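PDB 6Y4R: DotU family type IV/VI secretion system protein from Acinetobacter baumannii, which is the cytoplasmic domain of TssL, a key component of the type VI secretion system, probably part of its membrane-anchored complex. Local coordinates for residues A[59-64]-A[123-128]. Numbering follows the deposited sequence.
Sequences KYAFCA and EVFHYC
The methyl group of Ala-61 sits over one face of the Phe-125 ring, its CB 3.8 Å from the ring centroid, a CH-pi contact. It lies 17° off the ring normal and is shifted toward the rim, so that Phe-125 CE1, at 3.6 Å from Ala-61 CB, is the nearest ring atom. The CB of Phe-125 does not point at helix 52-71, yet the ring at the end of the side chain comes nearer to it. Phe-104 and Ile-107 of helix 100-114 also pack against this ring, which thus joins three helices.

Two more side chains of helix 119-130 meet the same methyl. One branch of Val-124, CG1, approaches Ala-61 CB to 4.3 Å, and one turn further along, Cys-128 brings its SG to 4.0 Å from Ala-61 CB. That sulfur lies anti to its own carbonyl carbon, beside the backbone N, and also comes within 3.9 Å of the carbonyl O of Ala-61. The backbone N of Phe-62 is a little further from it; the phenyl group of Phe-62 leads away from this interface, toward Ile-34 and Leu-38 of helix 27-47.

Segments 59-64 and 123-128 run nearly parallel, 8° between their N-to-C directions, with axes 9.4 Å apart at closest approach. The side chain that Ala-61 turns toward helix 119-130 is only a methyl, and its CA lies 6.2 Å from that of Phe-125. The contact lies close to the centre of this all-helical DotU-family domain, where it joins two helices distant in sequence. All five touching residues are buried, and the side-chain contacts centre on a methyl set against a ring face, a valine branch and a sulfur, the sulfur also lying near backbone polar atoms, which implies cohesion mainly through dispersion and exclusion of water rather than through charge pairing.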
ATOM      1  N   LYS A  59       6.077   3.030   2.347  1.00 24.05           N
ATOM      2  CA  LYS A  59       5.261   4.140   1.883  1.00 31.43           C
ATOM      3  C   LYS A  59       4.858   3.983   0.414  1.00 34.04           C
ATOM      4  O   LYS A  59       3.740   4.351   0.033  1.00 30.50           O
ATOM      5  CB  LYS A  59       6.002   5.455   2.119  1.00 24.64           C
ATOM      6  CG  LYS A  59       5.486   6.596   1.286  1.00 30.36           C
ATOM      7  CD  LYS A  59       5.637   7.916   2.002  1.00 32.94           C
ATOM      8  CE  LYS A  59       6.981   8.552   1.758  1.00 36.42           C
ATOM      9  NZ  LYS A  59       7.227   9.557   2.833  1.00 42.79           N
ATOM     10  N   TYR A  60       5.749   3.442  -0.429  1.00 34.12           N
ATOM     11  CA  TYR A  60       5.418   3.264  -1.845  1.00 26.41           C
ATOM     12  C   TYR A  60       4.254   2.289  -2.016  1.00 30.18           C
ATOM     13  O   TYR A  60       3.329   2.536  -2.800  1.00 21.83           O
ATOM     14  CB  TYR A  60       6.654   2.773  -2.617  1.00 23.31           C
ATOM     15  CG  TYR A  60       6.394   2.516  -4.094  1.00 23.24           C
ATOM     16  CD1 TYR A  60       5.837   1.309  -4.530  1.00 22.94           C
ATOM     17  CD2 TYR A  60       6.687   3.483  -5.045  1.00 23.71           C
ATOM     18  CE1 TYR A  60       5.571   1.085  -5.869  1.00 23.15           C
ATOM     19  CE2 TYR A  60       6.437   3.269  -6.390  1.00 28.63           C
ATOM     20  CZ  TYR A  60       5.881   2.071  -6.802  1.00 33.31           C
ATOM     21  OH  TYR A  60       5.636   1.870  -8.148  1.00 33.02           O
ATOM     22  N   ALA A  61       4.303   1.165  -1.294  1.00 30.70           N
ATOM     23  CA  ALA A  61       3.252   0.159  -1.359  1.00 23.74           C
ATOM     24  C   ALA A  61       1.935   0.717  -0.854  1.00 25.66           C
ATOM     25  O   ALA A  61       0.872   0.418  -1.413  1.00 31.49           O
ATOM     26  CB  ALA A  61       3.652  -1.074  -0.539  1.00 29.90           C
ATOM     27  N   PHE A  62       1.974   1.498   0.226  1.00 22.67           N
ATOM     28  CA  PHE A  62       0.734   2.048   0.763  1.00 21.41           C
ATOM     29  C   PHE A  62       0.113   3.045  -0.209  1.00 30.03           C
ATOM     30  O   PHE A  62      -1.112   3.124  -0.324  1.00 35.83           O
ATOM     31  CB  PHE A  62       0.989   2.706   2.117  1.00 21.92           C
ATOM     32  CG  PHE A  62      -0.203   3.426   2.683  1.00 26.33           C
ATOM     33  CD1 PHE A  62      -0.994   2.812   3.638  1.00 28.63           C
ATOM     34  CD2 PHE A  62      -0.529   4.722   2.281  1.00 26.73           C
ATOM     35  CE1 PHE A  62      -2.101   3.470   4.176  1.00 32.73           C
ATOM     36  CE2 PHE A  62      -1.642   5.385   2.811  1.00 23.83           C
ATOM     37  CZ  PHE A  62      -2.419   4.760   3.759  1.00 27.49           C
ATOM     38  N   CYS A  63       0.940   3.838  -0.891  1.00 31.93           N
ATOM     39  CA  CYS A  63       0.419   4.791  -1.865  1.00 27.01           C
ATOM     40  C   CYS A  63      -0.126   4.085  -3.103  1.00 28.72           C
ATOM     41  O   CYS A  63      -1.184   4.459  -3.626  1.00 25.39           O
ATOM     42  CB  CYS A  63       1.501   5.803  -2.230  1.00 32.25           C
ATOM     43  SG  CYS A  63       1.914   6.928  -0.849  1.00 34.53           S
ATOM     44  N   ALA A  64       0.569   3.056  -3.590  1.00 34.44           N
ATOM     45  CA  ALA A  64       0.006   2.271  -4.685  1.00 31.75           C
ATOM     46  C   ALA A  64      -1.341   1.667  -4.286  1.00 29.13           C
ATOM     47  O   ALA A  64      -2.262   1.593  -5.108  1.00 36.52           O
ATOM     48  CB  ALA A  64       0.997   1.191  -5.127  1.00 22.32           C
ATOM     49  N   GLU A 123       6.525  -7.812   4.853  1.00 32.12           N
ATOM     50  CA  GLU A 123       5.256  -7.950   5.567  1.00 30.28           C
ATOM     51  C   GLU A 123       4.241  -6.885   5.148  1.00 27.25           C
ATOM     52  O   GLU A 123       3.032  -7.144   5.133  1.00 27.01           O
ATOM     53  CB  GLU A 123       5.509  -7.852   7.067  1.00 38.01           C
ATOM     54  CG  GLU A 123       5.731  -9.165   7.793  1.00 46.56           C
ATOM     55  CD  GLU A 123       6.509  -8.975   9.088  1.00 50.80           C
ATOM     56  OE1 GLU A 123       6.950  -7.835   9.325  1.00 60.31           O
ATOM     57  OE2 GLU A 123       6.584  -9.913   9.925  1.00 38.93           O
ATOM     58  N   VAL A 124       4.719  -5.674   4.841  1.00 30.84           N
ATOM     59  CA  VAL A 124       3.867  -4.595   4.329  1.00 33.95           C
ATOM     60  C   VAL A 124       3.350  -4.931   2.929  1.00 33.55           C
ATOM     61  O   VAL A 124       2.156  -4.768   2.640  1.00 30.58           O
ATOM     62  CB  VAL A 124       4.629  -3.247   4.360  1.00 32.59           C
ATOM     63  CG1 VAL A 124       3.899  -2.173   3.577  1.00 26.01           C
ATOM     64  CG2 VAL A 124       4.840  -2.770   5.795  1.00 24.76           C
ATOM     65  N   PHE A 125       4.238  -5.382   2.027  1.00 26.97           N
ATOM     66  CA  PHE A 125       3.781  -5.685   0.672  1.00 25.64           C
ATOM     67  C   PHE A 125       2.783  -6.832   0.648  1.00 30.18           C
ATOM     68  O   PHE A 125       1.870  -6.828  -0.186  1.00 33.55           O
ATOM     69  CB  PHE A 125       4.947  -6.022  -0.247  1.00 25.29           C
ATOM     70  CG  PHE A 125       5.596  -4.822  -0.886  1.00 26.98           C
ATOM     71  CD1 PHE A 125       6.257  -3.883  -0.124  1.00 29.99           C
ATOM     72  CD2 PHE A 125       5.531  -4.630  -2.262  1.00 28.16           C
ATOM     73  CE1 PHE A 125       6.858  -2.786  -0.730  1.00 30.59           C
ATOM     74  CE2 PHE A 125       6.115  -3.535  -2.853  1.00 23.13           C
ATOM     75  CZ  PHE A 125       6.782  -2.619  -2.087  1.00 23.20           C
ATOM     76  N   HIS A 126       2.945  -7.825   1.535  1.00 32.65           N
ATOM     77  CA  HIS A 126       1.959  -8.900   1.661  1.00 31.35           C
ATOM     78  C   HIS A 126       0.628  -8.372   2.181  1.00 32.37           C
ATOM     79  O   HIS A 126      -0.439  -8.745   1.677  1.00 40.15           O
ATOM     80  CB  HIS A 126       2.507  -9.991   2.588  1.00 30.13           C
ATOM     81  CG  HIS A 126       1.528 -11.075   2.926  1.00 27.91           C
ATOM     82  ND1 HIS A 126       0.981 -11.211   4.183  1.00 29.19           N
ATOM     83  CD2 HIS A 126       1.032 -12.100   2.190  1.00 30.71           C
ATOM     84  CE1 HIS A 126       0.178 -12.264   4.202  1.00 31.93           C
ATOM     85  NE2 HIS A 126       0.186 -12.819   3.003  1.00 27.64           N
ATOM     86  N   TYR A 127       0.673  -7.488   3.180  1.00 26.14           N
ATOM     87  CA  TYR A 127      -0.550  -6.947   3.774  1.00 27.96           C
ATOM     88  C   TYR A 127      -1.313  -6.040   2.817  1.00 23.40           C
ATOM     89  O   TYR A 127      -2.543  -5.984   2.873  1.00 35.32           O
ATOM     90  CB  TYR A 127      -0.201  -6.218   5.073  1.00 27.12           C
ATOM     91  CG  TYR A 127      -1.390  -5.917   5.930  1.00 30.96           C
ATOM     92  CD1 TYR A 127      -2.159  -6.937   6.454  1.00 38.18           C
ATOM     93  CD2 TYR A 127      -1.710  -4.618   6.269  1.00 37.32           C
ATOM     94  CE1 TYR A 127      -3.263  -6.665   7.252  1.00 48.37           C
ATOM     95  CE2 TYR A 127      -2.807  -4.329   7.078  1.00 43.42           C
ATOM     96  CZ  TYR A 127      -3.576  -5.357   7.566  1.00 49.93           C
ATOM     97  OH  TYR A 127      -4.661  -5.089   8.366  1.00 57.89           O
ATOM     98  N   CYS A 128      -0.620  -5.318   1.945  1.00 24.47           N
ATOM     99  CA  CYS A 128      -1.314  -4.590   0.889  1.00 27.49           C
ATOM    100  C   CYS A 128      -1.997  -5.562  -0.070  1.00 33.72           C
ATOM    101  O   CYS A 128      -3.054  -5.255  -0.632  1.00 35.25           O
ATOM    102  CB  CYS A 128      -0.327  -3.698   0.148  1.00 29.08           C
ATOM    103  SG  CYS A 128       0.347  -2.385   1.196  1.00 34.00           S
TER